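ESAT-6/WXG100 secretion system protein (Streptococcus gallolyticus, PDB 7JQE) is EsaA, a membrane subunit of the bacterial type VIIb secretion system, whose extracellular region probably supports export of toxins and other proteins. Local coordinates at the interface of chains A and B. Numbering follows the deposited sequence. Chains: chain A/B, ESAT-6/WXG100 secretion system protein.

Contact 1: the interface of chains A and B. Residues chain A 227, 231, 234, 417; chain B 410-411, 414, 418.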
loop_
_atom_site.group_PDB
_atom_site.type_symbol
_atom_site.label_atom_id
_atom_site.label_comp_id
_atom_site.label_asym_id
_atom_site.label_seq_id
_atom_site.Cartn_x
_atom_site.Cartn_y
_atom_site.Cartn_z
ATOM N N GLU A 227 13.236 -12.659 -4.380
ATOM C CA GLU A 227 12.147 -12.027 -5.120
ATOM C C GLU A 227 11.033 -13.025 -5.403
ATOM O O GLU A 227 9.847 -12.691 -5.300
ATOM C CB GLU A 227 12.672 -11.417 -6.422
ATOM C CG GLU A 227 13.478 -10.136 -6.235
ATOM C CD GLU A 227 14.310 -9.769 -7.462
ATOM O OE1 GLU A 227 15.107 -10.612 -7.927
ATOM O OE2 GLU A 227 14.167 -8.634 -7.964
ATOM N N TYR A 231 7.141 -12.611 -3.897
ATOM C CA TYR A 231 5.960 -12.597 -4.755
ATOM C C TYR A 231 5.015 -13.737 -4.408
ATOM O O TYR A 231 3.795 -13.606 -4.564
ATOM C CB TYR A 231 6.364 -12.668 -6.229
ATOM C CG TYR A 231 6.890 -11.360 -6.786
ATOM C CD1 TYR A 231 8.203 -11.245 -7.233
ATOM C CD2 TYR A 231 6.071 -10.241 -6.864
ATOM C CE1 TYR A 231 8.684 -10.047 -7.741
ATOM C CE2 TYR A 231 6.541 -9.041 -7.369
ATOM C CZ TYR A 231 7.846 -8.948 -7.804
ATOM O OH TYR A 231 8.311 -7.754 -8.307
ATOM N N LYS A 234 3.184 -12.390 -1.270
ATOM C CA LYS A 234 2.180 -11.411 -1.665
ATOM C C LYS A 234 1.007 -12.078 -2.363
ATOM O O LYS A 234 -0.152 -11.713 -2.130
ATOM C CB LYS A 234 2.815 -10.348 -2.555
ATOM C CG LYS A 234 4.036 -9.729 -1.921
ATOM C CD LYS A 234 4.621 -8.625 -2.767
ATOM C CE LYS A 234 5.817 -8.006 -2.070
ATOM N NZ LYS A 234 6.454 -6.945 -2.892
ATOM N N ASP A 417 2.174 -6.030 -6.559
ATOM C CA ASP A 417 2.842 -5.267 -5.511
ATOM C C ASP A 417 1.922 -4.200 -4.932
ATOM O O ASP A 417 1.843 -4.036 -3.710
ATOM C CB ASP A 417 4.126 -4.635 -6.051
ATOM C CG ASP A 417 5.277 -5.626 -6.150
ATOM O OD1 ASP A 417 5.450 -6.443 -5.218
ATOM O OD2 ASP A 417 6.011 -5.586 -7.161
ATOM N N PHE B 410 13.751 -5.483 -11.424
ATOM C CA PHE B 410 12.573 -6.016 -10.751
ATOM C C PHE B 410 12.528 -5.557 -9.297
ATOM O O PHE B 410 11.506 -5.052 -8.821
ATOM C CB PHE B 410 12.571 -7.543 -10.828
ATOM C CG PHE B 410 12.073 -8.093 -12.130
ATOM C CD1 PHE B 410 11.003 -7.510 -12.784
ATOM C CD2 PHE B 410 12.676 -9.209 -12.699
ATOM C CE1 PHE B 410 10.538 -8.030 -13.984
ATOM C CE2 PHE B 410 12.222 -9.733 -13.898
ATOM C CZ PHE B 410 11.151 -9.144 -14.542
ATOM N N ALA B 411 13.644 -5.714 -8.580
ATOM C CA ALA B 411 13.688 -5.352 -7.169
ATOM C C ALA B 411 13.381 -3.875 -6.964
ATOM O O ALA B 411 12.632 -3.510 -6.049
ATOM C CB ALA B 411 15.058 -5.702 -6.581
ATOM N N SER B 414 9.790 -3.027 -7.646
ATOM C CA SER B 414 8.954 -3.578 -6.589
ATOM C C SER B 414 8.953 -2.671 -5.363
ATOM O O SER B 414 7.897 -2.416 -4.772
ATOM C CB SER B 414 9.438 -4.982 -6.230
ATOM O OG SER B 414 8.662 -5.536 -5.180
ATOM N N THR B 418 5.640 -0.841 -3.821
ATOM C CA THR B 418 5.211 -1.081 -2.450
ATOM C C THR B 418 5.116 0.223 -1.667
ATOM O O THR B 418 4.064 0.554 -1.115
ATOM C CB THR B 418 6.169 -2.056 -1.767
ATOM O OG1 THR B 418 6.093 -3.325 -2.426
ATOM C CG2 THR B 418 5.797 -2.225 -0.291
HETATM O O HOH W 1 3.971 -4.856 -1.908
#
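One face of the A:Asp417 carboxylate is turned to the hydroxyl of B:Ser414, whose OG lies over that face, 3.5 Å from A:Asp417 CG. OG lies 3.3 Å from both A:Asp417 OD1 and OD2, so its bond is weak and split between the two oxygens. The ammonium of A:Lys234 is displaced toward the same face: NZ meets OD1 of A:Asp417 at 2.6 Å in a salt bridge within chain A, on the anti side and 31° out of plane. The A:Tyr231 ring comes in by its phenol end, OH being 3.6 Å from B:Ser414 CB and also within weak bonding range of A:Asp417 OD2.

The serine hydroxyl reaches across because OG is anti to the backbone N (chi1 179°). Helices 225-244 and 396-427 of chain A thus meet helix 396-427 of chain B, packing a helical interface that may reflect a dimer. A:Glu227 is poorly ordered; the amide N-H of nearby B:Ala411 points away from its OE2, leaving no bond there. At the other end, OG1 of B:Thr418 bonds its own chain's B:Ser414 O and also water 1 at 2.7 Å, and water 1 continues to A:Asp417 O at 2.9 Å.

Contact 2: the interface of chains A and B. Residues chain A 386-388; chain B 385, 387.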
loop_
_atom_site.group_PDB
_atom_site.type_symbol
_atom_site.label_atom_id
_atom_site.label_comp_id
_atom_site.label_asym_id
_atom_site.label_seq_id
_atom_site.Cartn_x
_atom_site.Cartn_y
_atom_site.Cartn_z
HETATM N N MSE A 386 39.604 -23.919 -48.166
HETATM C CA MSE A 386 38.151 -23.852 -48.047
HETATM C C MSE A 386 37.698 -23.858 -46.595
HETATM O O MSE A 386 38.359 -24.434 -45.731
HETATM C CB MSE A 386 37.508 -25.007 -48.807
HETATM C CG MSE A 386 38.000 -25.095 -50.237
HETATM SE SE MSE A 386 36.802 -26.060 -51.425
HETATM C CE MSE A 386 37.009 -27.871 -50.720
ATOM N N THR A 387 36.561 -23.215 -46.337
ATOM C CA THR A 387 36.063 -23.049 -44.980
ATOM C C THR A 387 34.543 -23.005 -44.999
ATOM O O THR A 387 33.933 -22.527 -45.958
ATOM C CB THR A 387 36.615 -21.772 -44.338
ATOM O OG1 THR A 387 36.068 -21.621 -43.021
ATOM C CG2 THR A 387 36.246 -20.555 -45.180
ATOM N N TYR A 388 33.941 -23.512 -43.924
ATOM C CA TYR A 388 32.499 -23.457 -43.728
ATOM C C TYR A 388 32.224 -23.162 -42.264
ATOM O O TYR A 388 32.973 -23.587 -41.382
ATOM C CB TYR A 388 31.819 -24.765 -44.150
ATOM C CG TYR A 388 32.220 -25.210 -45.532
ATOM C CD1 TYR A 388 31.642 -24.641 -46.658
ATOM C CD2 TYR A 388 33.192 -26.185 -45.714
ATOM C CE1 TYR A 388 32.014 -25.034 -47.925
ATOM C CE2 TYR A 388 33.571 -26.585 -46.978
ATOM C CZ TYR A 388 32.977 -26.006 -48.079
ATOM O OH TYR A 388 33.347 -26.394 -49.342
ATOM N N PRO B 385 33.668 -24.477 -56.061
ATOM C CA PRO B 385 32.749 -23.529 -55.422
ATOM C C PRO B 385 33.307 -23.058 -54.091
ATOM O O PRO B 385 33.938 -23.823 -53.359
ATOM C CB PRO B 385 31.473 -24.353 -55.233
ATOM C CG PRO B 385 31.972 -25.744 -55.053
ATOM C CD PRO B 385 33.174 -25.863 -55.973
ATOM N N THR B 387 32.514 -20.229 -50.560
ATOM C CA THR B 387 31.523 -19.458 -49.827
ATOM C C THR B 387 32.138 -18.933 -48.539
ATOM O O THR B 387 33.007 -19.574 -47.942
ATOM C CB THR B 387 30.286 -20.303 -49.508
ATOM O OG1 THR B 387 29.353 -19.524 -48.748
ATOM C CG2 THR B 387 30.682 -21.538 -48.706
HETATM O O HOH W 2 34.824 -21.902 -48.850
#
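B:Thr387 hides more surface here (43 Å²) than any other residue of the patch, and its methyl does the touching: CG2 lies 3.8 Å from A:Tyr388 CE1 and equally near CD1, along one flank of the phenol ring. The two side chains meet at about a right angle. OG1 of B:Thr387 is anti to the backbone N (chi1 178°), which puts CG2 in the crowded position between N and the carbonyl carbon, from where it projects to the ring. A:Tyr388 buries 26 Å² and turns CG to the backbone N side (chi1 -51°), carrying the ring over toward chain B.

B:Pro385 contributes less, through its carbonyl: O is 4.1 Å from the selenium SE of A:Met386, a loose van der Waals approach.

Between the backbones sits water 2. It bonds A:Thr387 O and B:Thr387 O, each at 3.1 Å, and is approached almost straight by both Thr387 N-H groups in weaker bonds of 3.3 Å from N to the water. These matched distances indicate a water on or close to the two-fold axis, bridging carbonyl oxygens that are 3.7 Å apart (A:Thr387 O to B:Thr387 O). This sparse, water-bridged strand-to-strand contact may help hold an extracellular dimer together, though the crystal alone does not show that.

Both sides belong to strand 382-392, whose two copies meet at the axis; this strand ends the strand-rich segment and leads into the long helix 396-427.

Contact 3: the interface of chains A and B. Residues chain A 217, 222-223, 227, 409, 413; chain B 406-407, 410.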
loop_
_atom_site.group_PDB
_atom_site.type_symbol
_atom_site.label_atom_id
_atom_site.label_comp_id
_atom_site.label_asym_id
_atom_site.label_seq_id
_atom_site.Cartn_x
_atom_site.Cartn_y
_atom_site.Cartn_z
ATOM N N LEU A 217 12.650 -17.526 -15.245
ATOM C CA LEU A 217 13.283 -16.262 -14.884
ATOM C C LEU A 217 14.455 -16.473 -13.936
ATOM O O LEU A 217 15.412 -15.689 -13.942
ATOM C CB LEU A 217 12.258 -15.321 -14.252
ATOM C CG LEU A 217 11.171 -14.714 -15.142
ATOM C CD1 LEU A 217 10.301 -13.754 -14.327
ATOM C CD2 LEU A 217 11.784 -14.001 -16.334
ATOM N N ALA A 222 17.436 -13.710 -14.209
ATOM C CA ALA A 222 16.648 -12.493 -14.320
ATOM C C ALA A 222 15.878 -12.156 -13.048
ATOM O O ALA A 222 15.315 -11.061 -12.960
ATOM C CB ALA A 222 15.673 -12.607 -15.499
HETATM N N MSE A 223 15.854 -13.054 -12.069
HETATM C CA MSE A 223 15.162 -12.816 -10.810
HETATM C C MSE A 223 15.792 -13.639 -9.691
HETATM O O MSE A 223 16.072 -14.822 -9.862
HETATM C CB MSE A 223 13.672 -13.149 -10.945
HETATM C CG MSE A 223 12.839 -12.843 -9.708
HETATM SE SE MSE A 223 10.909 -13.053 -10.000
HETATM C CE MSE A 223 10.585 -11.483 -11.112
ATOM N N GLU A 227 13.236 -12.659 -4.380
ATOM C CA GLU A 227 12.147 -12.027 -5.120
ATOM C C GLU A 227 11.033 -13.025 -5.403
ATOM O O GLU A 227 9.847 -12.691 -5.300
ATOM C CB GLU A 227 12.672 -11.417 -6.422
ATOM C CG GLU A 227 13.478 -10.136 -6.235
ATOM C CD GLU A 227 14.310 -9.769 -7.462
ATOM O OE1 GLU A 227 15.107 -10.612 -7.927
ATOM O OE2 GLU A 227 14.167 -8.634 -7.964
ATOM N N ILE A 409 4.866 -8.801 -18.044
ATOM C CA ILE A 409 5.311 -9.244 -16.729
ATOM C C ILE A 409 5.474 -8.058 -15.787
ATOM O O ILE A 409 5.137 -8.141 -14.601
ATOM C CB ILE A 409 6.611 -10.054 -16.856
ATOM C CG1 ILE A 409 6.329 -11.403 -17.517
ATOM C CG2 ILE A 409 7.266 -10.237 -15.496
ATOM C CD1 ILE A 409 7.587 -12.082 -18.046
ATOM N N LEU A 413 3.393 -7.853 -12.241
ATOM C CA LEU A 413 4.101 -7.735 -10.974
ATOM C C LEU A 413 3.768 -6.420 -10.282
ATOM O O LEU A 413 3.712 -6.364 -9.051
ATOM C CB LEU A 413 5.607 -7.863 -11.193
ATOM C CG LEU A 413 6.074 -9.248 -11.663
ATOM C CD1 LEU A 413 7.597 -9.331 -11.751
ATOM C CD2 LEU A 413 5.514 -10.351 -10.759
ATOM N N LEU B 406 18.149 -7.240 -15.192
ATOM C CA LEU B 406 16.719 -7.426 -14.979
ATOM C C LEU B 406 16.401 -7.692 -13.512
ATOM O O LEU B 406 15.463 -7.109 -12.957
ATOM C CB LEU B 406 16.207 -8.560 -15.863
ATOM C CG LEU B 406 14.711 -8.561 -16.164
ATOM C CD1 LEU B 406 14.243 -7.161 -16.528
ATOM C CD2 LEU B 406 14.413 -9.535 -17.294
ATOM N N LYS B 407 17.185 -8.553 -12.860
ATOM C CA LYS B 407 16.913 -8.882 -11.466
ATOM C C LYS B 407 17.001 -7.645 -10.581
ATOM O O LYS B 407 16.268 -7.524 -9.591
ATOM C CB LYS B 407 17.886 -9.950 -10.976
ATOM C CG LYS B 407 19.291 -9.424 -10.801
ATOM C CD LYS B 407 20.241 -10.503 -10.330
ATOM C CE LYS B 407 21.642 -10.234 -10.861
ATOM N NZ LYS B 407 22.025 -8.802 -10.693
ATOM N N PHE B 410 13.751 -5.483 -11.424
ATOM C CA PHE B 410 12.573 -6.016 -10.751
ATOM C C PHE B 410 12.528 -5.557 -9.297
ATOM O O PHE B 410 11.506 -5.052 -8.821
ATOM C CB PHE B 410 12.571 -7.543 -10.828
ATOM C CG PHE B 410 12.073 -8.093 -12.130
ATOM C CD1 PHE B 410 11.003 -7.510 -12.784
ATOM C CD2 PHE B 410 12.676 -9.209 -12.699
ATOM C CE1 PHE B 410 10.538 -8.030 -13.984
ATOM C CE2 PHE B 410 12.222 -9.733 -13.898
ATOM C CZ PHE B 410 11.151 -9.144 -14.542
#
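B:Phe410 projects from helix 396-427 against A:Met223, A:Ala222, A:Leu413 and A:Ile409, a knob-like packing in the helical part of this EsaA extracellular region, and hides 75 Å². One face of its ring receives the terminal methyl of A:Met223, a selenomethionine: CE lies over the face, 3.8 Å from the B:Phe410 ring centroid, in a CH-pi contact offset toward the rim. A:Met223 sets off with CG anti to the backbone N (chi1 -176°) and bends at its last torsion (chi3 -72°), which brings CE down on the ring with the two side chains about perpendicular. The opposite face is covered from within chain B by CD1 of B:Leu406.

A:Ala222, which buries 42 Å², presents its carbonyl oxygen in plane at the ring edge, O to B:Phe410 CD2 being 3.2 Å; its partial negative charge would probably suit the ring hydrogens there. The methyl of A:Ala222 packs on the neighbouring turn, CB to B:Leu406 CD2 at 3.8 Å.

Farther round the ring, A:Leu413 CD1 stands 3.9 Å from B:Phe410 CE1, and A:Ile409 CG2 reaches B:Phe410 CZ at 4.1 Å. Both come from helix 396-427 of chain A, the same element that carries the phenylalanine in chain B. B:Lys407 packs its CB 4.0 Å from A:Met223 CA, while the approach of A:Glu227 OE2 to the B:Lys407 carbonyl pairs two acceptors and, with A:Glu227 poorly ordered, carries no weight.

Contact 4: the interface of chains A and B. Residues chain A 459-461, 463-464; chain B 181-183.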
loop_
_atom_site.group_PDB
_atom_site.type_symbol
_atom_site.label_atom_id
_atom_site.label_comp_id
_atom_site.label_asym_id
_atom_site.label_seq_id
_atom_site.Cartn_x
_atom_site.Cartn_y
_atom_site.Cartn_z
ATOM N N ASN A 459 -8.914 4.030 24.975
ATOM C CA ASN A 459 -8.261 5.276 24.599
ATOM C C ASN A 459 -8.995 6.513 25.098
ATOM O O ASN A 459 -8.520 7.627 24.852
ATOM C CB ASN A 459 -8.097 5.342 23.082
ATOM C CG ASN A 459 -7.181 4.260 22.553
ATOM O OD1 ASN A 459 -7.344 3.787 21.430
ATOM N ND2 ASN A 459 -6.217 3.850 23.372
ATOM N N ILE A 460 -10.131 6.354 25.778
ATOM C CA ILE A 460 -10.775 7.492 26.423
ATOM C C ILE A 460 -9.784 8.118 27.393
ATOM O O ILE A 460 -9.316 7.464 28.334
ATOM C CB ILE A 460 -12.062 7.055 27.128
ATOM C CG1 ILE A 460 -13.057 6.478 26.118
ATOM C CG2 ILE A 460 -12.679 8.218 27.884
ATOM C CD1 ILE A 460 -14.423 6.200 26.707
ATOM N N ASP A 461 -9.455 9.388 27.168
ATOM C CA ASP A 461 -8.349 10.008 27.885
ATOM C C ASP A 461 -8.599 10.010 29.390
ATOM O O ASP A 461 -9.730 10.165 29.857
ATOM C CB ASP A 461 -8.131 11.437 27.389
ATOM C CG ASP A 461 -6.739 11.952 27.696
ATOM O OD1 ASP A 461 -5.835 11.753 26.858
ATOM O OD2 ASP A 461 -6.546 12.550 28.776
ATOM N N LEU A 463 -7.613 12.280 31.534
ATOM C CA LEU A 463 -7.978 13.606 32.021
ATOM C C LEU A 463 -9.477 13.840 31.900
ATOM O O LEU A 463 -10.087 14.469 32.774
ATOM C CB LEU A 463 -7.196 14.676 31.258
ATOM C CG LEU A 463 -7.445 16.136 31.643
ATOM C CD1 LEU A 463 -7.217 16.363 33.134
ATOM C CD2 LEU A 463 -6.567 17.064 30.817
ATOM N N ASP A 464 -10.090 13.347 30.820
ATOM C CA ASP A 464 -11.536 13.473 30.672
ATOM C C ASP A 464 -12.265 12.716 31.772
ATOM O O ASP A 464 -13.262 13.206 32.317
ATOM C CB ASP A 464 -11.974 12.973 29.296
ATOM C CG ASP A 464 -11.716 13.988 28.194
ATOM O OD1 ASP A 464 -11.316 15.131 28.510
ATOM O OD2 ASP A 464 -11.911 13.644 27.007
ATOM N N GLN B 181 -13.217 16.253 25.650
ATOM C CA GLN B 181 -12.380 17.202 24.925
ATOM C C GLN B 181 -11.051 16.576 24.508
ATOM O O GLN B 181 -10.607 16.749 23.368
ATOM C CB GLN B 181 -12.146 18.434 25.797
ATOM C CG GLN B 181 -12.014 19.735 25.035
ATOM C CD GLN B 181 -12.137 20.938 25.946
ATOM O OE1 GLN B 181 -12.423 20.800 27.136
ATOM N NE2 GLN B 181 -11.925 22.126 25.391
ATOM N N GLU B 182 -10.405 15.842 25.417
ATOM C CA GLU B 182 -9.080 15.296 25.147
ATOM C C GLU B 182 -9.138 14.008 24.336
ATOM O O GLU B 182 -8.188 13.700 23.606
ATOM C CB GLU B 182 -8.338 15.038 26.460
ATOM C CG GLU B 182 -8.316 16.221 27.418
ATOM C CD GLU B 182 -7.390 17.328 26.958
ATOM O OE1 GLU B 182 -6.648 17.114 25.977
ATOM O OE2 GLU B 182 -7.400 18.413 27.579
ATOM N N SER B 183 -10.229 13.247 24.451
ATOM C CA SER B 183 -10.299 11.957 23.775
ATOM C C SER B 183 -10.441 12.110 22.265
ATOM O O SER B 183 -9.945 11.263 21.514
ATOM C CB SER B 183 -11.451 11.131 24.345
ATOM O OG SER B 183 -11.140 10.682 25.653
#
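The backbone N-H of A:Asp461 gives a hydrogen bond to the hydroxyl of B:Ser183, N to OG 2.6 Å and nearly straight at 165°. B:Ser183 carries OG on the backbone N side, anti to the carbonyl carbon, and the same hydroxyl donates weakly to A:Asp464 OD2. That carboxylate in turn takes the main-chain amides of B:Glu182 and B:Ser183: B:Ser183 N meets A:Asp464 OD2 at 3.1 Å, from above the carboxylate plane (38° out of it), and B:Glu182 N adds weaker bonds to both oxygens. Amides and hydroxyl together would probably stabilise its negative charge.

B:Glu182 hides 73 Å² in this patch, and its CB and CG pack on chain A. Its CB rests 3.7 Å from A:Asp461 CG, and its CG lies 3.9 Å from A:Leu463 CD2. The bend at chi2 (-73°) goes with a carboxylate held off the acidic neighbours: B:Glu182 OE1 is 5.4 Å from A:Asp461 OD2, and OE2 is 5.2 Å from A:Asp464 OD1, distances at which some like-charge repulsion may remain.

The site is a loop of chain B, following helix 169-179, docked on the N-terminal end of helix 462-491 in chain A, which may help join the two chains. A:Asp461 immediately precedes the first turn of helix 462-491 and caps it through its side chain: A:Leu463 N donates to A:Asp461 OD2 at 3.0 Å, on the anti side and tilted out of the carboxylate plane.

The four contacts lie nearly in line along the elongated pair of chains, in the order contact 4, contact 1, contact 3, contact 2. Between centres of C-alpha atoms, contact 4 is about 42 Å from contact 1, contact 3 about 44 Å from contact 2, and the ends about 94 Å apart. Contacts 1 and 3, about 9 Å apart, form one continuous helical patch: they share A:Glu227 and B:Phe410 and draw on helix 396-427 of both chains. With two-fold twins of each, the chains touch at widely spaced levels, which would suit a rod-like extracellular dimer, although the crystal alone does not prove one.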